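Local coordinates for Glyco_hydro_cc domain-containing protein (Trichoderma gamsii, PDB 6UBD), which binds oligosaccharides, probably of the beta-1,3-glucan type, as a subgroup VII member of glycoside hydrolase family 128, at residues Phe202-Asp207 with Asn218-Trp223; Cys147-Glu152 with His173-Asp178; Asn95-Tyr100 with Ala132-Lys137; Ala24-Thr29 with Gly138-Ser143. One frame throughout, in Å; residues are numbered along the deposited sequence.

The four contacts fall at the two ends of one beta/alpha-barrel fold. Contacts 1 and 2 lie near the C-terminal ends of the neighbouring strands 170-176 and 197-206, the end at which such barrels carry their sugar-binding site; their centres are 13 Å apart, and Lys176 of contact 2 forms a salt bridge to Asp207 of contact 1, NZ to OD2 at 2.9 Å. Contacts 3 and 4 gather at the start of strands 100-102 and 140-142, with centres 10 Å apart, and Tyr100 OH reaches Pro27 O at 2.6 Å. The two pairs lie well apart: the centres of contacts 1 and 3 are 35 Å from each other.

Contact 1. Residues Phe202-Asp207 with Asn218-Trp223; sequences FACVFD and NQINQW
Trp223, whose N donates to Gln219 O at 2.8 Å, lays its indole against Cys204 of strand 202-206. This turn of helix 218-223 faces both side chains to the strand. The Cys204 sulfur swings away from its own N (chi1 -173°) and so comes over the five-membered ring of Trp223, SG 3.8 Å from the centroid in a sulfur-aromatic contact, while CB makes a CH-pi contact over the six-membered ring, 15° off its normal. A wide, polarisable ring suits this half-cystine, whose sulfur is tied to Cys214. The far end of the indole slides past Phe202, edge beside edge, with Trp223 CZ3 3.7 Å from Phe202 CD1, and Trp223 CH2 presses to 3.4 Å from the backbone C of Ala203. Gln219 NE2 comes within 3.8 Å of Phe206 CZ, the amide and ring planes 31° apart, and lies 3.9 Å from Cys204 SG. Ile220 CG1 lies more loosely, 4.5 Å from Cys204 SG, and Ile220 also touches Val251. The strand and the helix that follows after the short strand 212-213 meet without hydrogen bonds between these segments; dispersion and the polarisable sulfur carry the contact, and the disulfide ties the strand to the loop before the helix.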
# COMPACT_ATOMS: atom_id res chain seq x y z
N PHE A 202 -5.72 1.11 2.65
CA PHE A 202 -6.73 1.03 3.76
C PHE A 202 -8.09 1.49 3.26
O PHE A 202 -8.22 2.30 2.33
CB PHE A 202 -6.25 1.76 5.03
CG PHE A 202 -6.27 3.29 4.90
CD1 PHE A 202 -7.46 4.01 5.07
CD2 PHE A 202 -5.11 4.00 4.65
CE1 PHE A 202 -7.45 5.40 4.92
CE2 PHE A 202 -5.12 5.39 4.47
CZ PHE A 202 -6.30 6.08 4.62
N ALA A 203 -9.10 0.85 3.85
CA ALA A 203 -10.52 1.25 3.62
C ALA A 203 -11.35 0.69 4.75
O ALA A 203 -11.04 -0.32 5.42
CB ALA A 203 -11.09 0.72 2.32
N CYS A 204 -12.51 1.35 5.01
CA CYS A 204 -13.49 0.95 6.05
C CYS A 204 -14.34 -0.21 5.50
O CYS A 204 -15.10 -0.03 4.52
CB CYS A 204 -14.38 2.14 6.40
SG CYS A 204 -15.52 1.91 7.80
N VAL A 205 -14.16 -1.39 6.09
CA VAL A 205 -14.82 -2.66 5.67
C VAL A 205 -15.15 -3.46 6.92
O VAL A 205 -14.36 -3.57 7.86
CB VAL A 205 -13.93 -3.49 4.73
CG1 VAL A 205 -14.68 -4.75 4.26
CG2 VAL A 205 -13.38 -2.70 3.57
N PHE A 206 -16.37 -3.99 6.92
CA PHE A 206 -16.82 -5.07 7.86
C PHE A 206 -16.21 -6.38 7.36
O PHE A 206 -16.87 -7.18 6.64
CB PHE A 206 -18.35 -5.06 7.96
CG PHE A 206 -18.95 -3.86 8.61
CD1 PHE A 206 -19.00 -3.69 10.00
CD2 PHE A 206 -19.40 -2.80 7.82
CE1 PHE A 206 -19.59 -2.55 10.54
CE2 PHE A 206 -19.96 -1.67 8.36
CZ PHE A 206 -20.02 -1.53 9.72
N ASP A 207 -14.92 -6.56 7.61
CA ASP A 207 -14.14 -7.61 6.96
C ASP A 207 -14.64 -9.00 7.35
O ASP A 207 -14.64 -9.89 6.47
CB ASP A 207 -12.67 -7.49 7.28
CG ASP A 207 -12.22 -7.54 8.72
OD1 ASP A 207 -12.83 -6.85 9.55
OD2 ASP A 207 -11.16 -8.20 8.97
N ASN A 218 -21.63 9.11 7.51
CA ASN A 218 -21.18 9.69 8.80
C ASN A 218 -20.09 8.84 9.46
O ASN A 218 -19.13 9.39 9.97
CB ASN A 218 -22.45 9.88 9.66
CG ASN A 218 -22.17 10.51 11.03
OD1 ASN A 218 -21.96 11.73 11.09
ND2 ASN A 218 -22.16 9.74 12.12
N GLN A 219 -20.38 7.55 9.56
CA GLN A 219 -19.37 6.60 10.15
C GLN A 219 -18.04 6.65 9.37
O GLN A 219 -16.96 6.64 10.04
CB GLN A 219 -19.95 5.19 10.18
CG GLN A 219 -18.96 4.12 10.76
CD GLN A 219 -18.98 2.80 10.01
OE1 GLN A 219 -19.58 2.68 8.93
NE2 GLN A 219 -18.27 1.78 10.51
N ILE A 220 -18.13 6.65 8.03
CA ILE A 220 -16.90 6.64 7.19
C ILE A 220 -16.09 7.90 7.45
O ILE A 220 -14.85 7.90 7.62
CB ILE A 220 -17.27 6.46 5.70
CG1 ILE A 220 -17.69 5.01 5.41
CG2 ILE A 220 -16.10 6.88 4.81
CD1 ILE A 220 -18.44 4.88 4.13
N ASN A 221 -16.80 9.07 7.51
CA ASN A 221 -16.07 10.35 7.75
C ASN A 221 -15.33 10.32 9.10
O ASN A 221 -14.18 10.80 9.19
CB ASN A 221 -17.05 11.55 7.70
CG ASN A 221 -17.62 11.84 6.31
OD1 ASN A 221 -17.15 11.28 5.31
ND2 ASN A 221 -18.65 12.72 6.29
N GLN A 222 -15.95 9.79 10.16
CA GLN A 222 -15.31 9.70 11.47
C GLN A 222 -14.14 8.68 11.42
O GLN A 222 -13.11 8.93 12.07
CB GLN A 222 -16.35 9.28 12.52
CG GLN A 222 -15.80 9.40 13.92
CD GLN A 222 -15.54 10.83 14.36
OE1 GLN A 222 -16.43 11.71 14.32
NE2 GLN A 222 -14.30 11.13 14.72
N TRP A 223 -14.39 7.55 10.78
CA TRP A 223 -13.31 6.49 10.63
C TRP A 223 -12.04 7.05 9.94
O TRP A 223 -10.90 6.82 10.41
CB TRP A 223 -13.95 5.32 9.89
CG TRP A 223 -13.09 4.07 9.84
CD1 TRP A 223 -13.24 2.96 10.63
CD2 TRP A 223 -12.06 3.76 8.88
NE1 TRP A 223 -12.34 1.98 10.25
CE2 TRP A 223 -11.65 2.44 9.16
CE3 TRP A 223 -11.52 4.43 7.77
CZ2 TRP A 223 -10.66 1.79 8.40
CZ3 TRP A 223 -10.52 3.79 7.05
CH2 TRP A 223 -10.10 2.50 7.36

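Contact 2. Residues Cys147-Glu152 with His173-Asp178; sequences CRQKDE and HIFKSD
Gln149 turns CG anti to its carbonyl carbon (chi1 -56°) and then runs out straight, which carries its amide across to the backbone of Phe175. Phe175 N donates to Gln149 OE1 at 3.0 Å, nearly straight but from well above the carbonyl plane, while Gln149 NE2 returns a bond of 3.0 Å to Phe175 O, which lies close to the amide plane. One side chain so satisfies the NH and CO of a single strand residue, as a neighbouring strand would, and two bonds fix the amide's rotation. Were the residue an alanine, the N and O of Phe175 would probably lose these mates and a gap would open beside the strand. Lys176 folds back at chi2 (-70°), bringing CE to 3.4 Å from Gln149 OE1; its ammonium group pairs with Asp207 and also donates to a water that bonds to Asp151 OD2. Asp151 is itself bridged by Lys150, NZ to OD1 at 3.1 Å, so lysines and carboxylates alternate from buried Lys176 out to exposed Asp151. On its other edge the strand pairs with 197-206. The arrangement is that of a beta/alpha barrel in which a loop after one strand, 140-142, folds against the C-terminal end of the next, 170-176.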
# COMPACT_ATOMS: atom_id res chain seq x y z
N CYS A 147 -3.38 -10.17 2.25
CA CYS A 147 -4.86 -9.99 2.36
C CYS A 147 -5.38 -10.54 3.68
O CYS A 147 -6.45 -10.09 4.13
CB CYS A 147 -5.61 -10.59 1.16
SG CYS A 147 -5.63 -12.40 1.14
N ARG A 148 -4.70 -11.46 4.32
CA ARG A 148 -5.19 -12.04 5.58
C ARG A 148 -4.91 -11.09 6.77
O ARG A 148 -5.33 -11.44 7.90
CB ARG A 148 -4.57 -13.43 5.89
CG ARG A 148 -5.12 -14.64 5.14
CD ARG A 148 -6.42 -15.08 5.71
NE ARG A 148 -6.94 -16.25 5.09
CZ ARG A 148 -8.13 -16.75 5.32
NH1 ARG A 148 -8.97 -16.18 6.16
NH2 ARG A 148 -8.50 -17.87 4.71
N GLN A 149 -4.25 -9.96 6.56
CA GLN A 149 -4.12 -8.94 7.65
C GLN A 149 -3.47 -9.59 8.87
O GLN A 149 -2.46 -10.39 8.67
CB GLN A 149 -5.45 -8.27 7.97
CG GLN A 149 -6.09 -7.60 6.75
CD GLN A 149 -7.26 -6.72 7.16
OE1 GLN A 149 -7.10 -5.71 7.88
NE2 GLN A 149 -8.49 -7.07 6.75
N LYS A 150 -3.93 -9.40 10.08
CA LYS A 150 -3.29 -9.99 11.28
C LYS A 150 -3.42 -11.54 11.35
O LYS A 150 -2.69 -12.11 12.20
CB LYS A 150 -3.84 -9.38 12.56
CG LYS A 150 -5.29 -9.78 12.86
CD LYS A 150 -5.95 -9.17 14.11
CE LYS A 150 -7.32 -9.79 14.51
NZ LYS A 150 -7.38 -11.32 14.63
N ASP A 151 -4.24 -12.15 10.49
CA ASP A 151 -4.38 -13.62 10.48
C ASP A 151 -3.40 -14.28 9.49
O ASP A 151 -3.57 -15.51 9.25
CB ASP A 151 -5.85 -13.95 10.20
CG ASP A 151 -6.86 -13.40 11.19
OD1 ASP A 151 -6.49 -13.30 12.37
OD2 ASP A 151 -7.95 -13.06 10.73
N GLU A 152 -2.46 -13.57 8.88
CA GLU A 152 -1.58 -14.15 7.87
C GLU A 152 -0.72 -15.31 8.43
O GLU A 152 -0.24 -15.26 9.54
CB GLU A 152 -0.67 -13.06 7.30
CG GLU A 152 0.36 -12.52 8.26
CD GLU A 152 1.69 -13.29 8.36
OE1 GLU A 152 2.00 -14.12 7.43
OE2 GLU A 152 2.41 -13.06 9.36
N HIS A 173 -2.06 -4.16 4.56
CA HIS A 173 -3.39 -3.72 4.09
C HIS A 173 -4.33 -3.73 5.30
O HIS A 173 -4.42 -4.75 5.98
CB HIS A 173 -3.92 -4.67 3.00
CG HIS A 173 -3.25 -4.47 1.67
ND1 HIS A 173 -3.67 -5.15 0.52
CD2 HIS A 173 -2.26 -3.61 1.30
CE1 HIS A 173 -2.91 -4.70 -0.49
NE2 HIS A 173 -2.06 -3.77 -0.06
N ILE A 174 -5.02 -2.60 5.58
CA ILE A 174 -5.98 -2.53 6.73
C ILE A 174 -7.42 -2.30 6.21
O ILE A 174 -7.72 -1.22 5.64
CB ILE A 174 -5.51 -1.43 7.68
CG1 ILE A 174 -4.14 -1.73 8.28
CG2 ILE A 174 -6.58 -1.30 8.81
CD1 ILE A 174 -3.61 -0.75 9.32
N PHE A 175 -8.20 -3.34 6.31
CA PHE A 175 -9.64 -3.36 5.91
C PHE A 175 -10.37 -3.77 7.17
O PHE A 175 -10.52 -4.95 7.48
CB PHE A 175 -9.89 -4.28 4.73
CG PHE A 175 -9.11 -3.92 3.50
CD1 PHE A 175 -9.28 -2.70 2.88
CD2 PHE A 175 -8.26 -4.84 2.92
CE1 PHE A 175 -8.60 -2.39 1.73
CE2 PHE A 175 -7.52 -4.52 1.78
CZ PHE A 175 -7.67 -3.26 1.20
N LYS A 176 -10.86 -2.77 7.94
CA LYS A 176 -11.47 -2.95 9.29
C LYS A 176 -12.55 -1.88 9.49
O LYS A 176 -12.56 -0.87 8.76
CB LYS A 176 -10.43 -2.82 10.42
CG LYS A 176 -9.30 -3.85 10.41
CD LYS A 176 -9.81 -5.27 10.79
CE LYS A 176 -8.74 -6.35 10.74
NZ LYS A 176 -9.31 -7.66 11.10
N SER A 177 -13.45 -2.10 10.44
CA SER A 177 -14.64 -1.23 10.63
C SER A 177 -14.45 -0.32 11.82
O SER A 177 -15.36 0.51 12.02
CB SER A 177 -15.90 -2.01 10.70
OG SER A 177 -15.87 -2.88 11.80
N ASP A 178 -13.40 -0.43 12.63
CA ASP A 178 -13.22 0.37 13.86
C ASP A 178 -11.72 0.48 14.15
O ASP A 178 -10.86 -0.21 13.55
CB ASP A 178 -14.03 -0.18 15.03
CG ASP A 178 -13.65 -1.58 15.51
OD1 ASP A 178 -12.59 -2.10 15.15
OD2 ASP A 178 -14.48 -2.09 16.28
O HOH W 1 -7.76 -9.98 10.14

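Contact 3. Residues Asn95-Tyr100 with Ala132-Lys137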
# COMPACT_ATOMS: atom_id res chain seq x y z
N ASN A 95 14.67 0.49 -16.85
CA ASN A 95 16.04 0.83 -17.24
C ASN A 95 16.71 1.50 -16.04
O ASN A 95 17.73 2.08 -16.28
CB ASN A 95 16.08 1.60 -18.57
CG ASN A 95 15.15 2.78 -18.64
OD1 ASN A 95 14.76 3.35 -17.61
ND2 ASN A 95 14.82 3.18 -19.86
N SER A 96 16.20 1.35 -14.82
CA SER A 96 16.50 2.31 -13.74
C SER A 96 16.20 1.70 -12.39
O SER A 96 15.33 0.83 -12.30
CB SER A 96 15.77 3.63 -13.92
OG SER A 96 14.41 3.48 -13.59
N THR A 97 16.71 2.34 -11.34
CA THR A 97 16.48 1.93 -9.96
C THR A 97 15.57 2.93 -9.26
O THR A 97 15.92 4.11 -9.14
CB THR A 97 17.81 1.73 -9.22
OG1 THR A 97 18.67 0.77 -9.88
CG2 THR A 97 17.60 1.27 -7.80
N PRO A 98 14.36 2.54 -8.75
CA PRO A 98 13.50 3.43 -7.99
C PRO A 98 14.10 3.68 -6.60
O PRO A 98 14.91 2.90 -6.10
CB PRO A 98 12.15 2.70 -7.94
CG PRO A 98 12.32 1.40 -8.59
CD PRO A 98 13.78 1.18 -8.86
N ALA A 99 13.63 4.76 -5.96
CA ALA A 99 13.98 5.01 -4.55
C ALA A 99 13.28 3.99 -3.63
O ALA A 99 13.90 3.59 -2.61
CB ALA A 99 13.62 6.42 -4.13
N TYR A 100 12.04 3.56 -3.96
CA TYR A 100 11.25 2.65 -3.12
C TYR A 100 10.57 1.61 -4.02
O TYR A 100 9.96 2.01 -5.03
CB TYR A 100 10.19 3.42 -2.32
CG TYR A 100 10.69 4.54 -1.41
CD1 TYR A 100 10.90 5.82 -1.89
CD2 TYR A 100 11.00 4.32 -0.08
CE1 TYR A 100 11.40 6.83 -1.07
CE2 TYR A 100 11.46 5.33 0.75
CZ TYR A 100 11.70 6.60 0.24
OH TYR A 100 12.20 7.62 1.03
N ALA A 132 15.36 -8.19 -4.87
CA ALA A 132 16.61 -8.01 -4.10
C ALA A 132 17.71 -7.26 -4.88
O ALA A 132 18.35 -6.42 -4.27
CB ALA A 132 17.11 -9.31 -3.53
N PRO A 133 17.89 -7.49 -6.20
CA PRO A 133 18.94 -6.73 -6.87
C PRO A 133 18.68 -5.22 -6.91
O PRO A 133 19.62 -4.41 -6.95
CB PRO A 133 18.90 -7.32 -8.29
CG PRO A 133 18.42 -8.73 -8.06
CD PRO A 133 17.33 -8.60 -7.03
N MET A 134 17.42 -4.80 -6.96
CA MET A 134 17.07 -3.35 -6.85
C MET A 134 17.51 -2.82 -5.49
O MET A 134 18.02 -1.70 -5.41
CB MET A 134 15.58 -3.11 -7.04
CG MET A 134 15.12 -3.44 -8.42
SD MET A 134 15.68 -2.21 -9.62
CE MET A 134 14.52 -2.47 -10.97
N GLY A 135 17.31 -3.58 -4.43
CA GLY A 135 17.81 -3.17 -3.11
C GLY A 135 19.32 -3.08 -3.06
O GLY A 135 19.86 -2.16 -2.44
N GLN A 136 20.04 -4.00 -3.70
CA GLN A 136 21.52 -3.95 -3.79
C GLN A 136 21.95 -2.65 -4.49
O GLN A 136 23.02 -2.13 -4.13
CB GLN A 136 22.07 -5.22 -4.45
CG GLN A 136 23.61 -5.39 -4.50
CD GLN A 136 24.39 -4.59 -5.52
OE1 GLN A 136 23.94 -4.26 -6.64
NE2 GLN A 136 25.62 -4.29 -5.14
N LYS A 137 21.19 -2.17 -5.46
CA LYS A 137 21.51 -0.91 -6.19
C LYS A 137 21.01 0.32 -5.41
O LYS A 137 21.18 1.44 -5.94
CB LYS A 137 20.82 -1.01 -7.54
CG LYS A 137 21.47 -2.01 -8.46
CD LYS A 137 21.02 -1.97 -9.83
CE LYS A 137 19.63 -2.47 -10.11
NZ LYS A 137 19.23 -2.24 -11.52
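The puckered ring of Pro98 meets the last turn of helix 120-136 by its CD edge: CD lies 4.0 Å from Met134 SD, the two side chains crossing at about a right angle. The carbonyl of Ser96, two residues before Pro98, brings its O to Met134 CE, 3.6 Å away. Both approaches belong to one of two modelled conformers of Met134 and are to that extent tentative, though a flexible, polarisable thioether can adapt to both a proline ring and a carbonyl oxygen. Thr97 makes the larger part of the contact. Its OG1 stands beside the backbone N and its CG2 beside the carbonyl carbon (chi1 -56°), so the methyl turns to the helix end, 3.8 Å from Met134 O, and the hydroxyl faces Lys137. That lysine bends at chi3 (-71°) and curls round the oxygen, with Lys137 CB 3.6 Å and Lys137 CE 3.4 Å from Thr97 OG1. With an alanine here the hydroxyl and methyl are both lost, and the Lys137 chain is likely to be left freer to swing into solvent while the helix end loses its methyl cover. Helix 120-136 ends here, and the loop leading into strand 100-102 packs against that end, as at the N-terminal end of a beta/alpha barrel, where loops running from helices into strands meet.

Contact 4. Residues Ala24-Thr29 with Gly138-Ser143; sequences AQHPLT and GAALGS
The polar part of this contact gathers on Gly138 O. His26 NE2 donates to it at 2.9 Å, but the bond is weak, with an N-H...O angle of 116°: the oxygen lies at the ring edge beyond the NE2-CD2 bond, 3.0 Å from His26 CD2, and so is not in line with the N-H. Two waters also reach this carbonyl: one, 2.7 Å from Gly138 O, also reaches Gln25 OE1, and the other is set between Gly138 O and Ala24 O; with more acceptors in reach than protons, not all of these water bonds can be made at once. Gly138 suits its place because it ends the helix in a Schellman motif, and a phi of 118° would jam a CB against the preceding carbonyl. The apolar part is small. Leu28 CD2 rests 4.0 Å from Ala140 CB, and the small methyl of Ala140 allows the segment to come close to the strand. The His26 ring adds van der Waals contacts of its own: CD2 sits 3.7 Å from Ala140 N, approaching the backbone obliquely, and the ring meets that of Tyr100 with planes at about 45°. Further along, Leu28 O accepts a hydrogen bond from Trp198 NE1, and Thr29 OG1 bonds to Leu238 O. The segment 24-29 thus runs as an irregular arm past the beginnings of several strands, across the N-terminal end of the beta/alpha barrel.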
# COMPACT_ATOMS: atom_id res chain seq x y z
N ALA A 24 24.07 7.18 0.89
CA ALA A 24 22.99 7.70 1.73
C ALA A 24 21.75 6.79 1.60
O ALA A 24 21.37 6.37 0.47
CB ALA A 24 22.71 9.15 1.36
N GLN A 25 21.18 6.42 2.73
CA GLN A 25 19.96 5.57 2.80
C GLN A 25 18.75 6.47 2.59
O GLN A 25 18.79 7.65 2.93
CB GLN A 25 19.92 4.79 4.11
CG GLN A 25 21.25 4.08 4.36
CD GLN A 25 21.62 3.12 3.23
OE1 GLN A 25 20.82 2.22 2.94
NE2 GLN A 25 22.81 3.28 2.62
N HIS A 26 17.69 5.91 2.04
CA HIS A 26 16.40 6.59 1.90
C HIS A 26 15.72 6.66 3.27
O HIS A 26 15.71 5.65 4.00
CB HIS A 26 15.50 5.86 0.91
CG HIS A 26 16.09 5.73 -0.45
ND1 HIS A 26 16.28 6.78 -1.29
CD2 HIS A 26 16.54 4.63 -1.09
CE1 HIS A 26 16.85 6.35 -2.41
NE2 HIS A 26 17.04 5.00 -2.32
N PRO A 27 15.12 7.77 3.63
CA PRO A 27 14.31 7.82 4.83
C PRO A 27 13.08 6.90 4.61
O PRO A 27 12.54 6.82 3.52
CB PRO A 27 13.90 9.28 4.99
CG PRO A 27 13.84 9.79 3.58
CD PRO A 27 15.00 9.08 2.92
N LEU A 28 12.62 6.22 5.65
CA LEU A 28 11.48 5.28 5.49
C LEU A 28 10.14 6.01 5.55
O LEU A 28 9.14 5.38 5.15
CB LEU A 28 11.64 4.03 6.36
CG LEU A 28 12.80 3.11 6.00
CD1 LEU A 28 12.83 1.85 6.87
CD2 LEU A 28 12.81 2.69 4.52
N THR A 29 10.09 7.28 5.93
CA THR A 29 8.95 8.17 5.59
C THR A 29 9.32 8.95 4.33
O THR A 29 10.35 9.64 4.35
CB THR A 29 8.60 9.14 6.71
OG1 THR A 29 8.04 8.38 7.78
CG2 THR A 29 7.61 10.22 6.32
N GLY A 138 20.39 0.18 -4.24
CA GLY A 138 20.03 1.30 -3.35
C GLY A 138 18.55 1.52 -3.06
O GLY A 138 18.22 2.40 -2.25
N ALA A 139 17.65 0.78 -3.72
CA ALA A 139 16.23 0.99 -3.40
C ALA A 139 15.92 0.54 -1.96
O ALA A 139 16.45 -0.50 -1.51
CB ALA A 139 15.37 0.19 -4.36
N ALA A 140 15.01 1.25 -1.27
CA ALA A 140 14.37 0.74 -0.05
C ALA A 140 13.29 -0.28 -0.45
O ALA A 140 12.50 -0.00 -1.38
CB ALA A 140 13.76 1.85 0.76
N LEU A 141 13.31 -1.45 0.23
CA LEU A 141 12.41 -2.57 -0.16
C LEU A 141 11.21 -2.73 0.78
O LEU A 141 11.45 -2.79 2.00
CB LEU A 141 13.24 -3.88 -0.18
CG LEU A 141 14.45 -3.93 -1.12
CD1 LEU A 141 15.02 -5.35 -1.15
CD2 LEU A 141 14.07 -3.53 -2.54
N GLY A 142 10.03 -2.89 0.19
CA GLY A 142 8.84 -3.17 0.98
C GLY A 142 8.47 -4.64 0.85
O GLY A 142 8.43 -5.20 -0.25
N SER A 143 7.96 -5.24 1.94
CA SER A 143 7.52 -6.63 1.92
C SER A 143 6.36 -6.82 0.97
O SER A 143 5.57 -5.84 0.73
CB SER A 143 7.14 -7.13 3.31
OG SER A 143 5.85 -6.64 3.75
O HOH W 2 20.61 4.18 -1.24
O HOH W 3 19.49 2.36 0.13